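Local coordinates for transferrin (Manduca sexta, PDB 6WB6), which binds a single ferric ion together with a carbonate anion and transports iron as a secreted insect transferrin, at residues A[160-168]-A[185-196]; A[223-232]-A[242-251]. All coordinates share one frame; numbering follows the deposited sequence.

Contact 1: residues A[160-168]-A[185-196]; sequences AKSCIVGKW and LCSMCEHPERCD
One disulfide ties a cystine-rich loop of the iron-binding transferrin lobe to the end of strand 161-163, an outer strand of the mixed sheet, and a second closes the loop on itself. The Val165 side chain comes within about 6 Å of that of Arg120 of the carbonate pocket. Cys163 and Cys189 make the covalent crossing, SG to SG 2.0 Å; Cys163 holds its sulfur anti to the backbone N (chi1 178°), which carries it over to the loop. The loop's own disulfide joins Cys186 to Cys195, and both its sulfurs lie obliquely beside the six-membered ring of Trp168, Cys186 SG 3.6 Å from CZ2. Leu185 packs on the same ring, its CB 3.6 Å from Trp168 CH2, while helix 147-158 covers the leucine from outside the pair. The indole is fixed in rotation by its own segment: NE1 gives a 2.7 Å hydrogen bond to Ile164 O, which sits at the ring edge in plane. Three backbone bonds join the two segments: Met188 N bonds to Ser162 O, Ile164 N to Leu185 O and Gly166 N to Cys195 O. Cys195 O and Gly166 O also share Lys179 NZ, whose charge lies against the Trp168 ring as a cation-pi partner. At the far end Lys167 bends at chi2 and chi4 and closes a salt bridge, NZ to the syn lone pair of Asp196 OD2 at 2.9 Å.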
# COMPACT_ATOMS: atom_id res chain seq x y z
N ALA A 160 23.48 -12.97 15.32
CA ALA A 160 23.12 -13.45 16.65
C ALA A 160 21.93 -12.67 17.18
O ALA A 160 20.97 -13.25 17.69
CB ALA A 160 24.31 -13.29 17.60
N LYS A 161 22.02 -11.36 17.10
CA LYS A 161 20.95 -10.47 17.49
C LYS A 161 20.99 -9.30 16.52
O LYS A 161 22.02 -9.04 15.88
CB LYS A 161 21.11 -9.97 18.93
CG LYS A 161 21.18 -11.02 19.98
CD LYS A 161 21.17 -10.37 21.38
CE LYS A 161 20.84 -11.39 22.45
NZ LYS A 161 21.18 -10.87 23.80
N SER A 162 19.88 -8.59 16.41
CA SER A 162 19.86 -7.40 15.58
C SER A 162 18.92 -6.38 16.19
O SER A 162 18.26 -6.63 17.20
CB SER A 162 19.46 -7.73 14.15
OG SER A 162 20.12 -8.90 13.68
N CYS A 163 18.90 -5.19 15.58
CA CYS A 163 17.80 -4.25 15.76
C CYS A 163 17.25 -3.88 14.40
O CYS A 163 17.88 -3.10 13.67
CB CYS A 163 18.23 -2.98 16.51
SG CYS A 163 16.84 -1.86 16.66
N ILE A 164 16.06 -4.39 14.07
CA ILE A 164 15.45 -4.08 12.77
C ILE A 164 13.99 -3.71 12.98
O ILE A 164 13.09 -4.55 12.82
CB ILE A 164 15.59 -5.24 11.77
CG1 ILE A 164 17.05 -5.62 11.57
CG2 ILE A 164 15.07 -4.79 10.41
CD1 ILE A 164 17.24 -6.79 10.56
N VAL A 165 13.74 -2.44 13.31
CA VAL A 165 12.42 -1.98 13.69
C VAL A 165 11.56 -1.70 12.47
O VAL A 165 12.04 -1.64 11.34
CB VAL A 165 12.48 -0.72 14.59
CG1 VAL A 165 13.46 -0.89 15.68
CG2 VAL A 165 12.85 0.51 13.80
N GLY A 166 10.28 -1.48 12.71
CA GLY A 166 9.39 -1.01 11.67
C GLY A 166 8.33 -2.05 11.34
O GLY A 166 8.18 -3.07 12.02
N LYS A 167 7.60 -1.77 10.27
CA LYS A 167 6.50 -2.63 9.84
C LYS A 167 7.05 -3.71 8.91
O LYS A 167 7.27 -3.47 7.72
CB LYS A 167 5.41 -1.80 9.17
CG LYS A 167 4.79 -0.72 10.05
CD LYS A 167 4.65 -1.15 11.50
CE LYS A 167 3.47 -0.47 12.21
NZ LYS A 167 3.77 0.91 12.66
N TRP A 168 7.32 -4.88 9.47
CA TRP A 168 7.82 -6.00 8.69
C TRP A 168 6.76 -6.55 7.74
O TRP A 168 7.07 -7.02 6.64
CB TRP A 168 8.26 -7.12 9.63
CG TRP A 168 9.33 -6.80 10.58
CD1 TRP A 168 9.95 -5.60 10.78
CD2 TRP A 168 9.89 -7.71 11.52
NE1 TRP A 168 10.89 -5.72 11.77
CE2 TRP A 168 10.87 -7.00 12.25
CE3 TRP A 168 9.68 -9.07 11.81
CZ2 TRP A 168 11.63 -7.61 13.26
CZ3 TRP A 168 10.40 -9.66 12.79
CH2 TRP A 168 11.39 -8.94 13.51
N LEU A 185 15.63 -10.26 16.12
CA LEU A 185 15.83 -9.11 15.25
C LEU A 185 15.54 -7.79 15.94
O LEU A 185 15.79 -6.73 15.34
CB LEU A 185 14.95 -9.28 14.03
CG LEU A 185 15.34 -10.47 13.15
CD1 LEU A 185 14.37 -10.63 12.03
CD2 LEU A 185 16.72 -10.32 12.57
N CYS A 186 15.01 -7.83 17.16
CA CYS A 186 14.63 -6.66 17.94
C CYS A 186 15.40 -6.54 19.26
O CYS A 186 15.17 -5.57 20.00
CB CYS A 186 13.12 -6.71 18.23
SG CYS A 186 12.07 -6.95 16.76
N SER A 187 16.31 -7.48 19.56
CA SER A 187 16.95 -7.57 20.88
C SER A 187 17.99 -6.50 21.11
O SER A 187 18.31 -6.21 22.26
CB SER A 187 17.63 -8.93 21.06
OG SER A 187 16.77 -9.96 20.64
N MET A 188 18.55 -5.95 20.04
CA MET A 188 19.49 -4.84 20.12
C MET A 188 18.80 -3.48 20.17
O MET A 188 19.48 -2.46 20.37
CB MET A 188 20.44 -4.89 18.93
CG MET A 188 21.30 -6.14 18.85
SD MET A 188 22.23 -6.50 20.38
CE MET A 188 23.41 -5.17 20.37
N CYS A 189 17.48 -3.43 20.02
CA CYS A 189 16.79 -2.14 19.98
C CYS A 189 16.61 -1.55 21.37
O CYS A 189 16.69 -2.24 22.40
CB CYS A 189 15.42 -2.29 19.35
SG CYS A 189 15.50 -2.97 17.70
N GLU A 190 16.30 -0.25 21.38
CA GLU A 190 16.07 0.42 22.65
C GLU A 190 14.87 -0.19 23.35
O GLU A 190 14.89 -0.37 24.56
CB GLU A 190 15.85 1.92 22.44
CG GLU A 190 15.55 2.63 23.74
CD GLU A 190 15.08 4.06 23.55
OE1 GLU A 190 14.51 4.40 22.47
OE2 GLU A 190 15.29 4.84 24.50
N HIS A 191 13.82 -0.51 22.59
CA HIS A 191 12.63 -1.14 23.17
C HIS A 191 12.28 -2.37 22.36
O HIS A 191 11.57 -2.29 21.34
CB HIS A 191 11.49 -0.13 23.29
CG HIS A 191 11.68 0.79 24.46
ND1 HIS A 191 12.52 1.89 24.41
CD2 HIS A 191 11.22 0.72 25.73
CE1 HIS A 191 12.53 2.48 25.60
NE2 HIS A 191 11.75 1.79 26.41
N PRO A 192 12.79 -3.54 22.77
CA PRO A 192 12.66 -4.74 21.92
C PRO A 192 11.24 -5.25 21.76
O PRO A 192 10.90 -5.76 20.70
CB PRO A 192 13.54 -5.76 22.64
CG PRO A 192 14.58 -4.90 23.37
CD PRO A 192 13.77 -3.76 23.86
N GLU A 193 10.41 -5.17 22.80
CA GLU A 193 9.05 -5.66 22.68
C GLU A 193 8.28 -4.91 21.59
O GLU A 193 7.46 -5.51 20.89
CB GLU A 193 8.32 -5.53 24.02
N ARG A 194 8.60 -3.64 21.39
CA ARG A 194 7.89 -2.78 20.44
C ARG A 194 8.51 -2.81 19.05
O ARG A 194 7.78 -2.84 18.05
CB ARG A 194 7.89 -1.34 20.96
CG ARG A 194 7.15 -0.37 20.09
CD ARG A 194 6.44 0.67 20.93
NE ARG A 194 5.48 1.42 20.15
CZ ARG A 194 5.79 2.44 19.36
NH1 ARG A 194 7.05 2.84 19.26
NH2 ARG A 194 4.86 3.07 18.67
N CYS A 195 9.84 -2.78 18.97
CA CYS A 195 10.55 -2.97 17.71
C CYS A 195 10.00 -2.05 16.64
O CYS A 195 9.87 -2.43 15.48
CB CYS A 195 10.46 -4.42 17.23
SG CYS A 195 11.80 -5.00 16.11
N ASP A 196 9.62 -0.83 17.03
CA ASP A 196 9.09 0.14 16.09
C ASP A 196 9.76 1.49 16.33
O ASP A 196 10.41 1.70 17.35
CB ASP A 196 7.58 0.28 16.20
CG ASP A 196 6.91 0.58 14.84
OD1 ASP A 196 7.62 0.89 13.87
OD2 ASP A 196 5.67 0.48 14.75

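Contact 2: residues A[223-232]-A[242-251]; sequences VIFTRKFFGL and SNENPEEFRY
The ring of Phe230 is sandwiched: Pro246 CA lies over one face, 3.8 Å from the centroid in a CH-pi contact, and Phe229 CD2 covers the opposite face toward the rim. Thr226 CG2 and Glu244 C sit at its edge. Its CE1 and CZ both come 3.5 Å from Phe249 CD1, the two rings oblique with planes 39° apart. Phe229 holds its CG anti to the backbone N (chi1 -176°), and its ring takes Glu244 CG over one face, 3.4 Å from CE2. The glutamate bends at chi2, laying its carboxylate nearly parallel to that ring, 16° between planes, and OE2 goes on to His213 of helix 203-213. Where helix 223-229 ends, Gly231 is the C-prime residue of a Schellman motif, and Ser242 OG reaches in to give Phe229 O a 2.8 Å hydrogen bond. The same hydroxyl oxygen accepts from Glu244 N at 2.8 Å, an ST turn. At the other end Tyr251 CE1 rests 3.8 Å from Thr226 CG2, and a water at the edge of the phenol joins Tyr251 OH to Arg227 NH1, while Arg227 NE bonds to Pro233 O. The two ring faces thus pack the helix end on residues 244-246, while Ser242, acting as donor and acceptor at once, ties the last helical turn to the backbone of the returning chain.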
# COMPACT_ATOMS: atom_id res chain seq x y z
N VAL A 223 27.12 7.20 5.14
CA VAL A 223 28.35 7.91 5.47
C VAL A 223 28.05 9.16 6.26
O VAL A 223 28.71 9.47 7.26
CB VAL A 223 29.12 8.25 4.19
CG1 VAL A 223 30.26 9.24 4.48
CG2 VAL A 223 29.61 6.99 3.58
N ILE A 224 27.07 9.92 5.81
CA ILE A 224 26.89 11.26 6.33
C ILE A 224 26.53 11.20 7.80
O ILE A 224 27.03 12.00 8.61
CB ILE A 224 25.84 12.02 5.50
CG1 ILE A 224 25.75 13.46 5.97
CG2 ILE A 224 24.47 11.36 5.56
CD1 ILE A 224 25.00 14.38 4.98
N PHE A 225 25.70 10.22 8.20
CA PHE A 225 25.42 10.05 9.62
C PHE A 225 26.60 9.43 10.34
O PHE A 225 26.75 9.63 11.55
CB PHE A 225 24.17 9.20 9.85
CG PHE A 225 22.90 10.00 9.84
CD1 PHE A 225 22.26 10.26 8.66
CD2 PHE A 225 22.38 10.52 11.01
CE1 PHE A 225 21.13 11.00 8.63
CE2 PHE A 225 21.22 11.27 10.98
CZ PHE A 225 20.61 11.51 9.79
N THR A 226 27.44 8.68 9.63
CA THR A 226 28.63 8.14 10.29
C THR A 226 29.63 9.26 10.57
O THR A 226 30.17 9.38 11.68
CB THR A 226 29.26 7.05 9.44
OG1 THR A 226 28.31 6.00 9.20
CG2 THR A 226 30.49 6.47 10.13
N ARG A 227 29.86 10.11 9.58
CA ARG A 227 30.78 11.22 9.76
C ARG A 227 30.29 12.18 10.84
O ARG A 227 31.06 12.57 11.72
CB ARG A 227 30.98 11.91 8.42
CG ARG A 227 31.75 11.05 7.48
CD ARG A 227 32.13 11.77 6.20
NE ARG A 227 33.04 12.88 6.45
CZ ARG A 227 34.34 12.75 6.63
NH1 ARG A 227 34.91 11.55 6.58
NH2 ARG A 227 35.07 13.83 6.84
N LYS A 228 29.01 12.52 10.84
CA LYS A 228 28.52 13.47 11.83
C LYS A 228 28.51 12.87 13.23
O LYS A 228 28.70 13.59 14.21
CB LYS A 228 27.12 13.94 11.47
CG LYS A 228 27.08 14.64 10.17
CD LYS A 228 25.71 15.22 9.89
CE LYS A 228 25.79 16.05 8.66
NZ LYS A 228 24.44 16.38 8.17
N PHE A 229 28.29 11.56 13.33
CA PHE A 229 28.31 10.91 14.63
C PHE A 229 29.63 11.17 15.31
O PHE A 229 29.68 11.30 16.53
CB PHE A 229 28.07 9.40 14.45
CG PHE A 229 27.97 8.62 15.75
CD1 PHE A 229 26.82 8.66 16.53
CD2 PHE A 229 29.00 7.81 16.16
CE1 PHE A 229 26.73 7.92 17.70
CE2 PHE A 229 28.93 7.07 17.32
CZ PHE A 229 27.80 7.13 18.09
N PHE A 230 30.71 11.29 14.54
CA PHE A 230 32.04 11.53 15.05
C PHE A 230 32.47 12.98 14.89
O PHE A 230 33.66 13.27 14.88
CB PHE A 230 33.02 10.61 14.35
CG PHE A 230 32.72 9.14 14.57
CD1 PHE A 230 32.85 8.58 15.82
CD2 PHE A 230 32.30 8.34 13.52
CE1 PHE A 230 32.58 7.25 16.01
CE2 PHE A 230 32.03 7.03 13.71
CZ PHE A 230 32.17 6.48 14.95
N GLY A 231 31.51 13.88 14.72
CA GLY A 231 31.82 15.30 14.60
C GLY A 231 32.58 15.66 13.35
O GLY A 231 33.14 16.76 13.25
N LEU A 232 32.62 14.77 12.38
CA LEU A 232 33.44 15.03 11.22
C LEU A 232 32.69 15.88 10.20
O LEU A 232 31.46 15.87 10.16
CB LEU A 232 33.89 13.73 10.58
CG LEU A 232 34.87 12.96 11.46
CD1 LEU A 232 35.08 11.58 10.89
CD2 LEU A 232 36.18 13.69 11.53
N SER A 242 31.98 16.33 18.97
CA SER A 242 31.43 15.01 19.23
C SER A 242 32.18 14.35 20.37
O SER A 242 33.41 14.43 20.45
CB SER A 242 31.50 14.09 18.01
OG SER A 242 31.09 12.78 18.38
N ASN A 243 31.42 13.68 21.25
CA ASN A 243 31.95 12.79 22.28
C ASN A 243 32.43 11.46 21.72
O ASN A 243 33.13 10.72 22.42
CB ASN A 243 30.88 12.52 23.33
CG ASN A 243 30.68 13.70 24.24
OD1 ASN A 243 31.57 14.53 24.40
ND2 ASN A 243 29.50 13.78 24.84
N GLU A 244 32.08 11.14 20.48
CA GLU A 244 32.45 9.87 19.88
C GLU A 244 33.77 10.02 19.16
O GLU A 244 34.02 11.03 18.49
CB GLU A 244 31.36 9.43 18.91
CG GLU A 244 30.01 9.46 19.55
CD GLU A 244 29.86 8.39 20.61
OE1 GLU A 244 30.73 7.49 20.68
OE2 GLU A 244 28.86 8.43 21.37
N ASN A 245 34.63 9.01 19.30
CA ASN A 245 35.97 9.00 18.75
C ASN A 245 36.03 8.09 17.53
O ASN A 245 35.91 6.87 17.68
CB ASN A 245 36.97 8.54 19.82
CG ASN A 245 38.41 8.47 19.31
OD1 ASN A 245 38.70 8.93 18.21
ND2 ASN A 245 39.30 7.87 20.11
N PRO A 246 36.24 8.62 16.32
CA PRO A 246 36.22 7.76 15.12
C PRO A 246 37.33 6.74 15.08
O PRO A 246 37.20 5.73 14.37
CB PRO A 246 36.39 8.76 13.97
CG PRO A 246 37.07 9.93 14.61
CD PRO A 246 36.50 10.02 15.97
N GLU A 247 38.46 7.00 15.75
CA GLU A 247 39.59 6.08 15.73
C GLU A 247 39.21 4.73 16.32
O GLU A 247 39.87 3.72 16.03
CB GLU A 247 40.76 6.68 16.50
CG GLU A 247 41.49 7.75 15.73
CD GLU A 247 42.54 8.48 16.55
OE1 GLU A 247 42.63 8.24 17.78
OE2 GLU A 247 43.28 9.30 15.97
N GLU A 248 38.21 4.69 17.19
CA GLU A 248 37.74 3.44 17.77
C GLU A 248 36.88 2.62 16.81
O GLU A 248 36.54 1.48 17.14
CB GLU A 248 36.96 3.72 19.06
CG GLU A 248 37.84 4.32 20.17
CD GLU A 248 39.14 3.56 20.32
OE1 GLU A 248 39.07 2.33 20.54
OE2 GLU A 248 40.23 4.17 20.16
N PHE A 249 36.56 3.16 15.64
CA PHE A 249 35.64 2.52 14.71
C PHE A 249 36.25 2.52 13.32
O PHE A 249 37.21 3.24 13.05
CB PHE A 249 34.28 3.22 14.70
CG PHE A 249 33.61 3.19 16.02
CD1 PHE A 249 33.91 4.15 16.97
CD2 PHE A 249 32.75 2.17 16.34
CE1 PHE A 249 33.32 4.12 18.19
CE2 PHE A 249 32.16 2.12 17.57
CZ PHE A 249 32.46 3.10 18.52
N ARG A 250 35.67 1.70 12.46
CA ARG A 250 36.17 1.52 11.11
C ARG A 250 35.02 1.16 10.18
O ARG A 250 34.05 0.51 10.59
CB ARG A 250 37.23 0.41 11.04
CG ARG A 250 38.48 0.64 11.91
CD ARG A 250 39.54 1.50 11.23
NE ARG A 250 40.79 1.46 11.98
CZ ARG A 250 41.04 2.17 13.08
NH1 ARG A 250 40.14 2.98 13.58
NH2 ARG A 250 42.22 2.06 13.68
N TYR A 251 35.13 1.57 8.93
CA TYR A 251 34.30 0.95 7.92
C TYR A 251 34.86 -0.43 7.66
O TYR A 251 36.07 -0.63 7.68
CB TYR A 251 34.28 1.75 6.63
CG TYR A 251 33.81 3.16 6.73
CD1 TYR A 251 32.51 3.47 7.08
CD2 TYR A 251 34.66 4.20 6.39
CE1 TYR A 251 32.09 4.79 7.15
CE2 TYR A 251 34.25 5.49 6.44
CZ TYR A 251 32.97 5.79 6.82
OH TYR A 251 32.60 7.11 6.87
O HOH W 1 34.07 9.12 5.61

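Following the chain from the N terminus, it leaves the mixed sheet after strand 161-163 and contact 1 closes first, its disulfide joining ends separated by helix 172-181. The chain then runs through helix 203-213, which carries the iron ligand Tyr204, and strand 218-222 into helix 223-229. There contact 2 opens, bringing 242-251 back onto the helix across a nine-residue connection that holds no helix or strand. The two are in series, neither nested nor crossing, with centres 23 Å apart and nearest atoms about 12 Å apart. The two contacts share one mixed sheet: contact 1 through strand 161-163, beside 112-114, and contact 2 through strand 249-252, which pairs with 90-97, home of the iron ligand Tyr90.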